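Local coordinates for protein DELTA1-pyrroline-2-carboxylate reductase (Thermococcus litoralis DSM 5473, PDB 6T3E) that catalyses the reduction of Delta(1)-pyrroline-2-carboxylate to L-proline, a reaction in which NADH serves as the hydride donor, at residues I37-V42 and T131-G136; V60-I65 and L274-D279; A147-K152 and E172-E177. All blocks are in the same frame, centred on the assembly; numbering follows the deposited sequence.

Contact 1: I37-V42 and T131-G136; sequences ISMKEV and TAMRTG. With NAI (1,4-dihydronicotinamide adenine dinucleotide), chain F; PRO (proline), chain E.
On the helix whose M133 meets M39 and V42, three groups meet T135 OG1. It donates to T131 O at 2.7 Å, one turn back, accepts from R134 NE at 3.2 Å, the acceptor lying in the guanidinium plane, and takes a weak bond from N7N of the cofactor at 3.1 Å. T131 O also takes the helical bond from T135 N, and the two donors reach it from opposite faces of its carbonyl.

No hydrogen bond crosses between the segments; side chains pack instead. M133 sends its methyl into the start of helix 39-54: CE lies 3.7 Å from S38 C, at the N-cap position, and 3.9 Å from V42 CG2. Bends at chi2 (59°) and chi3 (81°) bring M39 CE round to M133 CE, 4.0 Å away, while M39 SD runs over G136. V42 CG1 rests on R134 CA at 4.0 Å.

The opposite side of helix 128-146 faces the ligands. R134 NH2 donates in plane to the proline carboxylate O at 2.9 Å (N-H...acceptor angle 156°), and salt bridges to E326 and D327 hold the same guanidinium. With T135 on the nicotinamide amide, helix 128-146 thus forms part of the wall of the proline and NADH pocket.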
loop_
_atom_site.group_PDB
_atom_site.type_symbol
_atom_site.label_atom_id
_atom_site.label_comp_id
_atom_site.label_asym_id
_atom_site.label_seq_id
_atom_site.Cartn_x
_atom_site.Cartn_y
_atom_site.Cartn_z
ATOM N N ILE B 37 18.924 -12.186 11.066
ATOM C CA ILE B 37 18.260 -11.580 12.221
ATOM C C ILE B 37 17.858 -12.619 13.269
ATOM O O ILE B 37 17.431 -13.732 12.945
ATOM C CB ILE B 37 17.039 -10.766 11.770
ATOM C CG1 ILE B 37 16.035 -11.672 11.076
ATOM C CG2 ILE B 37 17.473 -9.701 10.806
ATOM C CD1 ILE B 37 14.948 -10.917 10.342
ATOM N N SER B 38 17.967 -12.226 14.536
ATOM C CA SER B 38 17.608 -13.027 15.697
ATOM C C SER B 38 16.575 -12.262 16.512
ATOM O O SER B 38 16.386 -11.058 16.324
ATOM C CB SER B 38 18.830 -13.330 16.569
ATOM O OG SER B 38 19.381 -12.126 17.096
ATOM N N MET B 39 15.902 -12.958 17.430
ATOM C CA MET B 39 14.781 -12.329 18.130
ATOM C C MET B 39 15.239 -11.267 19.130
ATOM O O MET B 39 14.566 -10.241 19.294
ATOM C CB MET B 39 13.933 -13.402 18.820
ATOM C CG MET B 39 12.629 -12.919 19.473
ATOM S SD MET B 39 11.422 -12.114 18.393
ATOM C CE MET B 39 10.606 -13.497 17.610
ATOM N N LYS B 40 16.397 -11.459 19.765
ATOM C CA LYS B 40 16.900 -10.446 20.690
ATOM C C LYS B 40 17.139 -9.122 19.978
ATOM O O LYS B 40 16.826 -8.052 20.517
ATOM C CB LYS B 40 18.183 -10.935 21.354
ATOM C CG LYS B 40 18.684 -10.017 22.439
ATOM C CD LYS B 40 19.879 -10.626 23.153
ATOM C CE LYS B 40 20.787 -9.542 23.697
ATOM N NZ LYS B 40 20.506 -8.232 23.048
ATOM N N GLU B 41 17.673 -9.183 18.756
ATOM C CA GLU B 41 17.860 -7.979 17.948
ATOM C C GLU B 41 16.518 -7.342 17.592
ATOM O O GLU B 41 16.352 -6.121 17.691
ATOM C CB GLU B 41 18.660 -8.319 16.690
ATOM C CG GLU B 41 20.159 -8.201 16.874
ATOM C CD GLU B 41 20.952 -8.755 15.697
ATOM O OE1 GLU B 41 22.173 -8.475 15.617
ATOM O OE2 GLU B 41 20.354 -9.475 14.858
ATOM N N VAL B 42 15.549 -8.162 17.163
ATOM C CA VAL B 42 14.255 -7.649 16.718
ATOM C C VAL B 42 13.501 -7.030 17.881
ATOM O O VAL B 42 12.792 -6.027 17.709
ATOM C CB VAL B 42 13.427 -8.765 16.050
ATOM C CG1 VAL B 42 12.163 -8.195 15.418
ATOM C CG2 VAL B 42 14.243 -9.455 14.983
ATOM N N THR B 131 7.395 -11.024 9.271
ATOM C CA THR B 131 6.118 -10.804 9.934
ATOM C C THR B 131 6.048 -11.576 11.246
ATOM O O THR B 131 5.735 -11.006 12.298
ATOM C CB THR B 131 4.977 -11.249 9.018
ATOM O OG1 THR B 131 4.967 -10.459 7.823
ATOM C CG2 THR B 131 3.622 -11.132 9.736
ATOM N N ALA B 132 6.437 -12.848 11.220
ATOM C CA ALA B 132 6.437 -13.646 12.440
ATOM C C ALA B 132 7.454 -13.114 13.447
ATOM O O ALA B 132 7.171 -13.061 14.651
ATOM C CB ALA B 132 6.706 -15.111 12.100
ATOM N N MET B 133 8.644 -12.706 12.979
ATOM C CA MET B 133 9.655 -12.209 13.905
ATOM C C MET B 133 9.203 -10.910 14.564
ATOM O O MET B 133 9.234 -10.786 15.793
ATOM C CB MET B 133 10.998 -12.026 13.189
ATOM C CG MET B 133 11.624 -13.337 12.692
ATOM S SD MET B 133 12.282 -14.406 14.009
ATOM C CE MET B 133 13.441 -13.296 14.814
ATOM N N ARG B 134 8.734 -9.949 13.766
ATOM C CA ARG B 134 8.334 -8.654 14.322
ATOM C C ARG B 134 7.095 -8.766 15.205
ATOM O O ARG B 134 6.935 -7.976 16.145
ATOM C CB ARG B 134 8.100 -7.645 13.192
ATOM C CG ARG B 134 6.877 -7.950 12.344
ATOM C CD ARG B 134 5.843 -6.877 12.441
ATOM N NE ARG B 134 4.498 -7.410 12.594
ATOM C CZ ARG B 134 3.436 -6.935 11.957
ATOM N NH1 ARG B 134 3.559 -5.923 11.116
ATOM N NH2 ARG B 134 2.250 -7.471 12.153
ATOM N N THR B 135 6.205 -9.723 14.915
ATOM C CA THR B 135 5.026 -9.923 15.751
ATOM C C THR B 135 5.397 -10.496 17.112
ATOM O O THR B 135 4.905 -10.029 18.144
ATOM C CB THR B 135 4.040 -10.845 15.044
ATOM O OG1 THR B 135 3.614 -10.241 13.818
ATOM C CG2 THR B 135 2.835 -11.122 15.929
ATOM N N GLY B 136 6.265 -11.510 17.133
ATOM C CA GLY B 136 6.735 -12.035 18.402
ATOM C C GLY B 136 7.491 -10.998 19.212
ATOM O O GLY B 136 7.301 -10.883 20.425
HETATM P PA NAI F . -1.728 -20.408 11.430
HETATM O O1A NAI F . -2.880 -20.877 10.580
HETATM O O2A NAI F . -0.422 -20.931 10.865
HETATM O O5B NAI F . -1.905 -20.817 13.015
HETATM C C5B NAI F . -3.212 -20.601 13.534
HETATM C C4B NAI F . -3.493 -21.678 14.672
HETATM O O4B NAI F . -4.589 -21.398 15.295
HETATM C C3B NAI F . -3.712 -23.061 14.017
HETATM O O3B NAI F . -2.796 -23.928 14.515
HETATM C C2B NAI F . -5.159 -23.428 14.407
HETATM O O2B NAI F . -5.321 -24.927 14.524
HETATM C C1B NAI F . -5.306 -22.828 15.554
HETATM N N9A NAI F . -6.687 -22.632 15.901
HETATM C C8A NAI F . -7.577 -22.083 15.070
HETATM N N7A NAI F . -8.747 -22.052 15.699
HETATM C C5A NAI F . -8.580 -22.580 16.923
HETATM C C6A NAI F . -9.473 -22.772 17.950
HETATM N N6A NAI F . -10.889 -22.489 18.082
HETATM N N1A NAI F . -9.070 -23.326 19.092
HETATM C C2A NAI F . -7.770 -23.683 19.233
HETATM N N3A NAI F . -6.888 -23.490 18.220
HETATM C C4A NAI F . -7.313 -22.936 17.056
HETATM O O3 NAI F . -1.770 -18.745 11.367
HETATM P PN NAI F . -0.718 -17.769 12.212
HETATM O O1N NAI F . 0.279 -17.283 11.178
HETATM O O2N NAI F . -0.073 -18.511 13.349
HETATM O O5D NAI F . -1.543 -16.509 12.821
HETATM C C5D NAI F . -2.153 -16.683 14.047
HETATM C C4D NAI F . -3.064 -15.455 14.313
HETATM O O4D NAI F . -2.359 -14.354 14.489
HETATM C C3D NAI F . -3.954 -15.191 13.090
HETATM O O3D NAI F . -5.219 -14.846 13.524
HETATM C C2D NAI F . -3.322 -13.973 12.401
HETATM O O2D NAI F . -4.397 -13.267 11.575
HETATM C C1D NAI F . -2.890 -13.271 13.416
HETATM N N1N NAI F . -1.761 -12.415 13.016
HETATM C C2N NAI F . -1.643 -11.056 13.511
HETATM C C3N NAI F . -0.261 -10.344 13.489
HETATM C C7N NAI F . -0.049 -9.258 14.578
HETATM O O7N NAI F . -0.906 -9.101 15.368
HETATM N N7N NAI F . 1.195 -8.456 14.612
HETATM C C4N NAI F . 0.961 -11.056 12.945
HETATM C C5N NAI F . 0.623 -12.212 11.994
HETATM C C6N NAI F . -0.740 -12.915 12.115
HETATM N N PRO E . -2.288 -9.036 10.565
HETATM C CA PRO E . -0.911 -9.483 10.328
HETATM C C PRO E . 0.099 -8.354 10.140
HETATM O O PRO E . -0.114 -7.198 10.533
HETATM C CB PRO E . -1.041 -10.300 9.044
HETATM C CG PRO E . -2.409 -10.902 9.132
HETATM C CD PRO E . -3.271 -9.934 9.927
HETATM O OXT PRO E . 1.170 -8.584 9.576
#

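Contact 2: V60-I65 and L274-D279. With PRO (proline), chain E.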
loop_
_atom_site.group_PDB
_atom_site.type_symbol
_atom_site.label_atom_id
_atom_site.label_comp_id
_atom_site.label_asym_id
_atom_site.label_seq_id
_atom_site.Cartn_x
_atom_site.Cartn_y
_atom_site.Cartn_z
ATOM N N VAL B 60 2.711 6.814 10.262
ATOM C CA VAL B 60 2.010 5.535 10.146
ATOM C C VAL B 60 0.537 5.782 9.847
ATOM O O VAL B 60 -0.297 5.761 10.766
ATOM C CB VAL B 60 2.143 4.688 11.420
ATOM C CG1 VAL B 60 1.868 3.201 11.105
ATOM C CG2 VAL B 60 3.493 4.892 12.059
ATOM N N PRO B 61 0.176 6.021 8.588
ATOM C CA PRO B 61 -1.238 6.094 8.237
ATOM C C PRO B 61 -1.871 4.740 8.479
ATOM O O PRO B 61 -1.200 3.710 8.437
ATOM C CB PRO B 61 -1.213 6.447 6.749
ATOM C CG PRO B 61 0.103 5.885 6.270
ATOM C CD PRO B 61 1.052 6.014 7.402
ATOM N N LEU B 62 -3.168 4.742 8.752
ATOM C CA LEU B 62 -3.847 3.485 9.013
ATOM C C LEU B 62 -3.733 2.567 7.797
ATOM O O LEU B 62 -3.836 3.014 6.651
ATOM C CB LEU B 62 -5.311 3.748 9.372
ATOM C CG LEU B 62 -6.232 2.565 9.680
ATOM C CD1 LEU B 62 -5.768 1.831 10.931
ATOM C CD2 LEU B 62 -7.646 3.086 9.856
ATOM N N ARG B 63 -3.446 1.289 8.045
ATOM C CA ARG B 63 -3.258 0.351 6.943
ATOM C C ARG B 63 -4.565 0.146 6.173
ATOM O O ARG B 63 -5.666 0.251 6.723
ATOM C CB ARG B 63 -2.744 -1.005 7.442
ATOM C CG ARG B 63 -3.687 -1.765 8.402
ATOM C CD ARG B 63 -3.123 -3.154 8.738
ATOM N NE ARG B 63 -3.658 -3.710 9.978
ATOM C CZ ARG B 63 -3.119 -4.733 10.640
ATOM N NH1 ARG B 63 -2.022 -5.322 10.188
ATOM N NH2 ARG B 63 -3.666 -5.163 11.771
ATOM N N THR B 64 -4.421 -0.154 4.884
ATOM C CA THR B 64 -5.541 -0.386 3.988
ATOM C C THR B 64 -5.816 -1.885 3.917
ATOM O O THR B 64 -4.901 -2.675 3.659
ATOM C CB THR B 64 -5.225 0.184 2.608
ATOM O OG1 THR B 64 -5.105 1.608 2.703
ATOM C CG2 THR B 64 -6.323 -0.151 1.617
ATOM N N ILE B 65 -7.060 -2.282 4.185
ATOM C CA ILE B 65 -7.463 -3.687 4.155
ATOM C C ILE B 65 -8.463 -3.892 3.026
ATOM O O ILE B 65 -9.518 -3.247 2.998
ATOM C CB ILE B 65 -8.053 -4.142 5.497
ATOM C CG1 ILE B 65 -7.063 -3.875 6.627
ATOM C CG2 ILE B 65 -8.408 -5.631 5.448
ATOM C CD1 ILE B 65 -7.484 -4.481 7.934
ATOM N N LEU B 274 -8.829 -0.304 17.587
ATOM C CA LEU B 274 -10.214 0.164 17.605
ATOM C C LEU B 274 -10.889 0.085 16.242
ATOM O O LEU B 274 -12.122 0.094 16.176
ATOM C CB LEU B 274 -10.277 1.609 18.098
ATOM C CG LEU B 274 -10.041 1.853 19.586
ATOM C CD1 LEU B 274 -9.718 3.322 19.832
ATOM C CD2 LEU B 274 -11.227 1.438 20.381
ATOM N N ASN B 275 -10.120 0.057 15.159
ATOM C CA ASN B 275 -10.672 -0.054 13.817
ATOM C C ASN B 275 -10.677 -1.478 13.273
ATOM O O ASN B 275 -11.358 -1.733 12.272
ATOM C CB ASN B 275 -9.894 0.837 12.843
ATOM C CG ASN B 275 -10.329 2.289 12.899
ATOM O OD1 ASN B 275 -11.264 2.705 12.207
ATOM N ND2 ASN B 275 -9.644 3.074 13.723
ATOM N N GLU B 276 -9.883 -2.389 13.842
ATOM C CA GLU B 276 -9.679 -3.679 13.188
ATOM C C GLU B 276 -9.971 -4.880 14.079
ATOM O O GLU B 276 -10.316 -5.948 13.568
ATOM C CB GLU B 276 -8.239 -3.792 12.665
ATOM C CG GLU B 276 -7.783 -2.670 11.730
ATOM C CD GLU B 276 -6.259 -2.633 11.557
ATOM O OE1 GLU B 276 -5.549 -3.221 12.407
ATOM O OE2 GLU B 276 -5.767 -2.019 10.575
ATOM N N SER B 277 -9.859 -4.732 15.400
ATOM C CA SER B 277 -9.859 -5.878 16.306
ATOM C C SER B 277 -11.249 -6.122 16.877
ATOM O O SER B 277 -11.720 -5.359 17.728
ATOM C CB SER B 277 -8.862 -5.687 17.442
ATOM O OG SER B 277 -8.906 -6.822 18.290
ATOM N N GLY B 278 -11.877 -7.223 16.461
ATOM C CA GLY B 278 -13.133 -7.609 17.070
ATOM C C GLY B 278 -13.008 -7.963 18.533
ATOM O O GLY B 278 -13.987 -7.825 19.278
ATOM N N ASP B 279 -11.811 -8.378 18.966
ATOM C CA ASP B 279 -11.572 -8.659 20.381
ATOM C C ASP B 279 -11.894 -7.453 21.257
ATOM O O ASP B 279 -12.214 -7.610 22.441
ATOM C CB ASP B 279 -10.120 -9.098 20.592
ATOM C CG ASP B 279 -9.909 -10.593 20.338
ATOM O OD1 ASP B 279 -10.541 -11.401 21.061
ATOM O OD2 ASP B 279 -9.113 -10.957 19.427
HETATM N N PRO E . -2.288 -9.036 10.565
HETATM C CA PRO E . -0.911 -9.483 10.328
HETATM C C PRO E . 0.099 -8.354 10.140
HETATM O O PRO E . -0.114 -7.198 10.533
HETATM C CB PRO E . -1.041 -10.300 9.044
HETATM C CG PRO E . -2.409 -10.902 9.132
HETATM C CD PRO E . -3.271 -9.934 9.927
HETATM O OXT PRO E . 1.170 -8.584 9.576
#
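R63 and E276 form a side-on, two-nitrogen salt bridge: NE donates to OE2 at 2.8 Å (angle 157°) and NH2 donates to OE1, also at 2.8 Å (angle 152°). Both oxygens lie near the guanidinium plane, whereas the nitrogens come in from above the carboxylate plane, the two planes being 32° apart.

All the guanidinium nitrogens are accounted for. NH2 has a second acceptor in V321 O, and NH1 donates to O of the bound proline at 2.7 Å, an oxygen that R134 NH2 also grips, while K91 NZ bonds the same ligand. The glutamate takes the NE edge, leaving NH1 for the ligand, which fixes the rotation of the group. R63 gets there with a nearly straight chain from CG to NE, and E276 is likewise extended beyond CG.

Methyl groups flank the acidic end: L62 CD1 is 3.9 Å and I65 CD1 4.0 Å from E276 OE2. L62 CD2 also packs on the amide carbon of N275, 4.1 Å from CG, while N275 ND2 is satisfied by E271 O. The backbone of E276 is held as well, its O accepting from W247 NE1, and W247 is another residue of the proline pocket.

An arginine that binds the carboxylate of the bound proline, and probably that of the pyrroline substrate, positioned by a second-shell glutamate, is what this contact contributes to the site.

Contact 3: A147-K152 and E172-E177; sequences ARKDSK and EVRNIE
R174 reaches across to the carbonyls just past the end of helix 128-146. Its NH2 donates to A147 O at 2.7 Å, from above the carbonyl plane (41° out of it), and its NE makes a weak bond to R148 O at 3.0 Å. K149 CA sits over one guanidinium face, 3.7 Å above the plane and toward its rim, and A147 CB approaches NE at 3.8 Å.

The next shell fixes both parties. NH2 is shared with K144 O, in the last turn of helix 128-146, where the helix dipole would probably strengthen the hold on the positive group. NH1 turns back to V173 O, the backbone carbonyl just before R174; a bend at chi2 (-70°) lets the chain fold back in this way. On the other segment, the bond from S151 N to R148 O closes the type I turn R148-S151, and S151 OG adds a side-chain bond to the same oxygen from the same face. R148 itself is held by G239 O, D218 and, within the turn, D150. A leucine in place of R174 would probably leave A147 O and K144 O without this donor and loosen the tie between 147-149 and the 173-174 backbone.

Farther along, the backbones come together. E177 N donates to K152 O at 2.6 Å, while I176 CG2 packs on the same oxygen at 3.4 Å. K152 also bonds to K178 through the backbone, and its aliphatic CD lies 3.4 Å from E177 OE1.

These bonds bring together the entries to parallel strands 153-157 and 178-182. With helix 161-173 between those strands, and probably a glycine-rich turn before it, this is the first beta-alpha-beta crossover of a Rossmann-type nucleotide-binding domain.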
loop_
_atom_site.group_PDB
_atom_site.type_symbol
_atom_site.label_atom_id
_atom_site.label_comp_id
_atom_site.label_asym_id
_atom_site.label_seq_id
_atom_site.Cartn_x
_atom_site.Cartn_y
_atom_site.Cartn_z
ATOM N N ALA B 147 4.384 -8.325 32.240
ATOM C CA ALA B 147 4.340 -9.661 32.809
ATOM C C ALA B 147 5.102 -9.698 34.125
ATOM O O ALA B 147 6.062 -8.948 34.330
ATOM C CB ALA B 147 4.922 -10.697 31.841
ATOM N N ARG B 148 4.649 -10.571 35.024
ATOM C CA ARG B 148 5.367 -10.775 36.271
ATOM C C ARG B 148 6.778 -11.252 35.964
ATOM O O ARG B 148 6.982 -12.096 35.086
ATOM C CB ARG B 148 4.640 -11.797 37.144
ATOM C CG ARG B 148 3.533 -11.227 38.024
ATOM C CD ARG B 148 2.943 -12.303 38.959
ATOM N NE ARG B 148 2.116 -13.310 38.278
ATOM C CZ ARG B 148 2.460 -14.586 38.101
ATOM N NH1 ARG B 148 1.631 -15.426 37.479
ATOM N NH2 ARG B 148 3.631 -15.025 38.549
ATOM N N LYS B 149 7.758 -10.679 36.664
ATOM C CA LYS B 149 9.148 -11.057 36.428
ATOM C C LYS B 149 9.424 -12.493 36.853
ATOM O O LYS B 149 10.329 -13.135 36.307
ATOM C CB LYS B 149 10.078 -10.087 37.155
ATOM C CG LYS B 149 10.648 -9.012 36.246
ATOM C CD LYS B 149 11.468 -8.012 37.024
ATOM C CE LYS B 149 11.807 -6.803 36.184
ATOM N NZ LYS B 149 13.006 -7.061 35.339
ATOM N N ASP B 150 8.645 -13.024 37.795
ATOM C CA ASP B 150 8.811 -14.395 38.252
ATOM C C ASP B 150 7.935 -15.383 37.485
ATOM O O ASP B 150 7.664 -16.477 37.993
ATOM C CB ASP B 150 8.539 -14.482 39.756
ATOM C CG ASP B 150 7.126 -14.043 40.137
ATOM O OD1 ASP B 150 6.421 -13.437 39.296
ATOM O OD2 ASP B 150 6.729 -14.291 41.299
ATOM N N SER B 151 7.522 -15.042 36.266
ATOM C CA SER B 151 6.705 -15.949 35.467
ATOM C C SER B 151 7.553 -17.112 34.964
ATOM O O SER B 151 8.636 -16.901 34.410
ATOM C CB SER B 151 6.093 -15.204 34.276
ATOM O OG SER B 151 5.384 -14.038 34.670
ATOM N N LYS B 152 7.073 -18.343 35.155
ATOM C CA LYS B 152 7.816 -19.506 34.675
ATOM C C LYS B 152 7.005 -20.426 33.770
ATOM O O LYS B 152 7.601 -21.127 32.947
ATOM C CB LYS B 152 8.440 -20.315 35.832
ATOM C CG LYS B 152 7.655 -20.403 37.143
ATOM C CD LYS B 152 8.001 -21.721 37.865
ATOM C CE LYS B 152 7.203 -21.987 39.161
ATOM N NZ LYS B 152 7.648 -21.209 40.341
ATOM N N GLU B 172 12.874 -14.930 25.626
ATOM C CA GLU B 172 13.990 -13.988 25.646
ATOM C C GLU B 172 13.828 -12.948 26.742
ATOM O O GLU B 172 14.812 -12.319 27.140
ATOM C CB GLU B 172 14.141 -13.301 24.284
ATOM C CG GLU B 172 14.757 -14.186 23.197
ATOM C CD GLU B 172 16.273 -14.308 23.325
ATOM O OE1 GLU B 172 16.876 -13.469 24.031
ATOM O OE2 GLU B 172 16.857 -15.238 22.716
ATOM N N VAL B 173 12.617 -12.792 27.262
ATOM C CA VAL B 173 12.292 -11.720 28.186
ATOM C C VAL B 173 12.019 -12.223 29.605
ATOM O O VAL B 173 12.165 -11.443 30.558
ATOM C CB VAL B 173 11.091 -10.914 27.635
ATOM C CG1 VAL B 173 10.266 -10.248 28.717
ATOM C CG2 VAL B 173 11.566 -9.903 26.593
ATOM N N ARG B 174 11.687 -13.501 29.783
ATOM C CA ARG B 174 11.384 -14.073 31.089
ATOM C C ARG B 174 12.114 -15.403 31.257
ATOM O O ARG B 174 12.620 -15.982 30.296
ATOM C CB ARG B 174 9.871 -14.254 31.258
ATOM C CG ARG B 174 9.105 -12.938 31.335
ATOM C CD ARG B 174 9.390 -12.218 32.642
ATOM N NE ARG B 174 8.584 -11.008 32.800
ATOM C CZ ARG B 174 9.049 -9.768 32.648
ATOM N NH1 ARG B 174 10.323 -9.571 32.328
ATOM N NH2 ARG B 174 8.243 -8.721 32.814
ATOM N N ASN B 175 12.230 -15.855 32.507
ATOM C CA ASN B 175 12.889 -17.134 32.802
ATOM C C ASN B 175 11.851 -18.260 32.770
ATOM O O ASN B 175 11.584 -18.941 33.761
ATOM C CB ASN B 175 13.615 -17.074 34.145
ATOM C CG ASN B 175 14.987 -16.392 34.052
ATOM O OD1 ASN B 175 15.815 -16.738 33.203
ATOM N ND2 ASN B 175 15.224 -15.414 34.926
ATOM N N ILE B 176 11.288 -18.467 31.576
ATOM C CA ILE B 176 10.246 -19.469 31.389
ATOM C C ILE B 176 10.832 -20.859 31.602
ATOM O O ILE B 176 11.929 -21.172 31.125
ATOM C CB ILE B 176 9.629 -19.316 29.987
ATOM C CG1 ILE B 176 9.205 -17.867 29.761
ATOM C CG2 ILE B 176 8.418 -20.216 29.817
ATOM C CD1 ILE B 176 7.999 -17.451 30.571
ATOM N N GLU B 177 10.103 -21.704 32.320
ATOM C CA GLU B 177 10.551 -23.062 32.603
ATOM C C GLU B 177 9.756 -24.132 31.871
ATOM O O GLU B 177 10.339 -25.119 31.415
ATOM C CB GLU B 177 10.468 -23.335 34.109
ATOM C CG GLU B 177 11.764 -23.156 34.856
ATOM C CD GLU B 177 11.537 -22.895 36.328
ATOM O OE1 GLU B 177 10.661 -23.568 36.914
ATOM O OE2 GLU B 177 12.233 -22.025 36.898
#

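In the fold
Along the chain the order is 37-42, 60-65, 131-136, 147-152, 172-177 and 274-279, so contacts 1 and 2 interleave, and contact 3 falls wholly between the two segments of contact 2. Helix 128-146 ties contact 1 to contact 3: it carries 131-136 and ends just before 147. Their centres are 18 Å apart, and they touch where K40 CB meets E172 OE1 at 3.9 Å. Contacts 1 and 2, with centres 22 Å apart on opposite sides of the chain's centre, both reach the bound proline. Contact 3, about 30 Å from contact 2 between centres, lies at the loops leading into strands 153-157 and 178-182 of the parallel sheet, whereas strand 58-68 of contact 2 edges the mixed sheet, consistent with a ligand site in the cleft between the two sheets.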